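Local atomic coordinates of Serine/threonine protein phosphatase Stp1 (Streptococcus agalactiae, PDB entry 2PK0), a protein that removes phosphate groups from phosphoserine and phosphothreonine residues of proteins, as a bacterial PP2C-family phosphatase that binds magnesium at its active centre. Residues N21-N26 and V194-L199. Numbering follows the deposited sequence.
Sequences NQDFIN and VNSDGL. With MG (magnesium ion), chain F.
Asp-23 and Ser-196 link the two antiparallel sheets of the PP2C beta sandwich at one point, and their CA atoms lie 7.7 Å apart. Asp-23 opens the strand that runs on from segment 21-26. Ser-196 follows the end of strand 191-195, where the chain turns into a short helix. No backbone hydrogen bond joins the segments. An Asx turn leads into strand 23-29: Asn-21 OD1 accepts from Asp-23 N at 3.1 Å. The contact is small and buried, next to the magnesium centre.

Ser-196 OG donates to Asp-23 OD2 at 3.0 Å, coming from above the carboxylate plane, about 40° out of it. Thr-239 OG1, on strand 238-245, is a second hydrogen-bond partner of OD2. With CG anti to the carbonyl carbon (chi1 -76°), the Asp-23 carboxylate is sent toward Ser-196. Asp-23 OD1 lies 2.7 Å from the oxygen of a water that probably donates to it. That water is a ligand of the magnesium ion, which makes Asp-23 a second-shell residue here. Asp-41 and Asp-236 join Asp-197 as ligands of this ion. Three waters coordinate it, and one of them donates to Asp-197 OD2. The direct bond from this contact is Asp-197 OD1 to magnesium, 2.1 Å.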
loop_
_atom_site.group_PDB
_atom_site.type_symbol
_atom_site.label_atom_id
_atom_site.label_comp_id
_atom_site.label_asym_id
_atom_site.label_seq_id
_atom_site.Cartn_x
_atom_site.Cartn_y
_atom_site.Cartn_z
ATOM N N ASN A 21 13.238 8.994 4.229
ATOM C CA ASN A 21 12.245 8.125 3.617
ATOM C C ASN A 21 11.720 7.129 4.644
ATOM O O ASN A 21 12.392 6.149 4.934
ATOM C CB ASN A 21 12.877 7.355 2.454
ATOM C CG ASN A 21 11.848 6.631 1.588
ATOM O OD1 ASN A 21 10.657 6.603 1.894
ATOM N ND2 ASN A 21 12.313 6.052 0.490
ATOM N N GLN A 22 10.513 7.350 5.162
ATOM C CA GLN A 22 9.944 6.414 6.135
ATOM C C GLN A 22 8.967 5.416 5.485
ATOM O O GLN A 22 8.211 4.729 6.179
ATOM C CB GLN A 22 9.262 7.161 7.288
ATOM C CG GLN A 22 10.104 8.255 7.941
ATOM C CD GLN A 22 9.407 8.881 9.136
ATOM O OE1 GLN A 22 8.303 9.443 9.021
ATOM N NE2 GLN A 22 10.049 8.784 10.302
ATOM N N ASP A 23 8.965 5.354 4.154
ATOM C CA ASP A 23 8.217 4.316 3.463
ATOM C C ASP A 23 9.113 3.086 3.369
ATOM O O ASP A 23 10.341 3.239 3.281
ATOM C CB ASP A 23 7.853 4.741 2.042
ATOM C CG ASP A 23 6.692 5.738 1.972
ATOM O OD1 ASP A 23 6.030 6.022 2.993
ATOM O OD2 ASP A 23 6.443 6.239 0.851
ATOM N N PHE A 24 8.517 1.889 3.380
ATOM C CA PHE A 24 9.246 0.656 3.029
ATOM C C PHE A 24 8.447 -0.233 2.069
ATOM O O PHE A 24 7.239 -0.345 2.199
ATOM C CB PHE A 24 9.640 -0.144 4.282
ATOM C CG PHE A 24 10.939 -0.918 4.133
ATOM C CD1 PHE A 24 12.166 -0.264 4.164
ATOM C CD2 PHE A 24 10.935 -2.290 3.969
ATOM C CE1 PHE A 24 13.370 -0.974 4.028
ATOM C CE2 PHE A 24 12.122 -3.001 3.836
ATOM C CZ PHE A 24 13.341 -2.343 3.865
ATOM N N ILE A 25 9.123 -0.852 1.105
ATOM C CA ILE A 25 8.475 -1.780 0.159
ATOM C C ILE A 25 9.361 -3.003 -0.182
ATOM O O ILE A 25 10.595 -2.880 -0.300
ATOM C CB ILE A 25 8.035 -1.047 -1.124
ATOM C CG1 ILE A 25 6.930 -1.810 -1.860
ATOM C CG2 ILE A 25 9.204 -0.775 -2.040
ATOM C CD1 ILE A 25 6.489 -1.108 -3.137
ATOM N N ASN A 26 8.735 -4.180 -0.292
ATOM C CA ASN A 26 9.436 -5.396 -0.651
ATOM C C ASN A 26 8.468 -6.467 -1.166
ATOM O O ASN A 26 7.248 -6.377 -0.970
ATOM C CB ASN A 26 10.240 -5.932 0.530
ATOM C CG ASN A 26 11.567 -6.567 0.109
ATOM O OD1 ASN A 26 11.767 -6.895 -1.057
ATOM N ND2 ASN A 26 12.474 -6.747 1.068
ATOM N N VAL A 194 -0.076 -0.354 -6.506
ATOM C CA VAL A 194 -0.053 -0.229 -5.063
ATOM C C VAL A 194 0.849 0.954 -4.703
ATOM O O VAL A 194 2.010 0.988 -5.098
ATOM C CB VAL A 194 0.473 -1.530 -4.405
ATOM C CG1 VAL A 194 0.382 -1.428 -2.901
ATOM C CG2 VAL A 194 -0.311 -2.744 -4.893
ATOM N N ASN A 195 0.320 1.926 -3.967
ATOM C CA ASN A 195 1.117 3.109 -3.632
ATOM C C ASN A 195 0.862 3.768 -2.252
ATOM O O ASN A 195 -0.203 3.613 -1.642
ATOM C CB ASN A 195 1.009 4.154 -4.737
ATOM C CG ASN A 195 -0.380 4.675 -4.886
ATOM O OD1 ASN A 195 -0.737 5.687 -4.294
ATOM N ND2 ASN A 195 -1.188 3.984 -5.661
ATOM N N SER A 196 1.850 4.523 -1.784
ATOM C CA SER A 196 1.711 5.309 -0.563
ATOM C C SER A 196 1.135 6.625 -1.018
ATOM O O SER A 196 1.098 6.881 -2.225
ATOM C CB SER A 196 3.067 5.536 0.101
ATOM O OG SER A 196 3.942 6.225 -0.774
ATOM N N ASP A 197 0.718 7.475 -0.079
ATOM C CA ASP A 197 -0.028 8.674 -0.444
ATOM C C ASP A 197 0.778 9.678 -1.267
ATOM O O ASP A 197 0.201 10.495 -1.974
ATOM C CB ASP A 197 -0.703 9.346 0.770
ATOM C CG ASP A 197 0.272 9.658 1.919
ATOM O OD1 ASP A 197 1.446 9.238 1.854
ATOM O OD2 ASP A 197 -0.124 10.318 2.911
ATOM N N GLY A 198 2.101 9.573 -1.222
ATOM C CA GLY A 198 2.971 10.488 -1.933
ATOM C C GLY A 198 2.837 10.438 -3.444
ATOM O O GLY A 198 3.184 11.396 -4.128
ATOM N N LEU A 199 2.347 9.323 -3.973
ATOM C CA LEU A 199 2.048 9.250 -5.388
ATOM C C LEU A 199 0.742 9.976 -5.647
ATOM O O LEU A 199 0.701 10.971 -6.368
ATOM C CB LEU A 199 1.953 7.806 -5.882
ATOM C CG LEU A 199 1.834 7.744 -7.416
ATOM C CD1 LEU A 199 3.161 8.117 -8.047
ATOM C CD2 LEU A 199 1.372 6.368 -7.915
HETATM MG MG MG F . 3.051 9.368 3.141
HETATM O O HOH W 1 4.591 8.211 2.161
HETATM O O HOH W 2 1.837 10.217 4.711
HETATM O O HOH W 3 4.496 9.577 4.774
#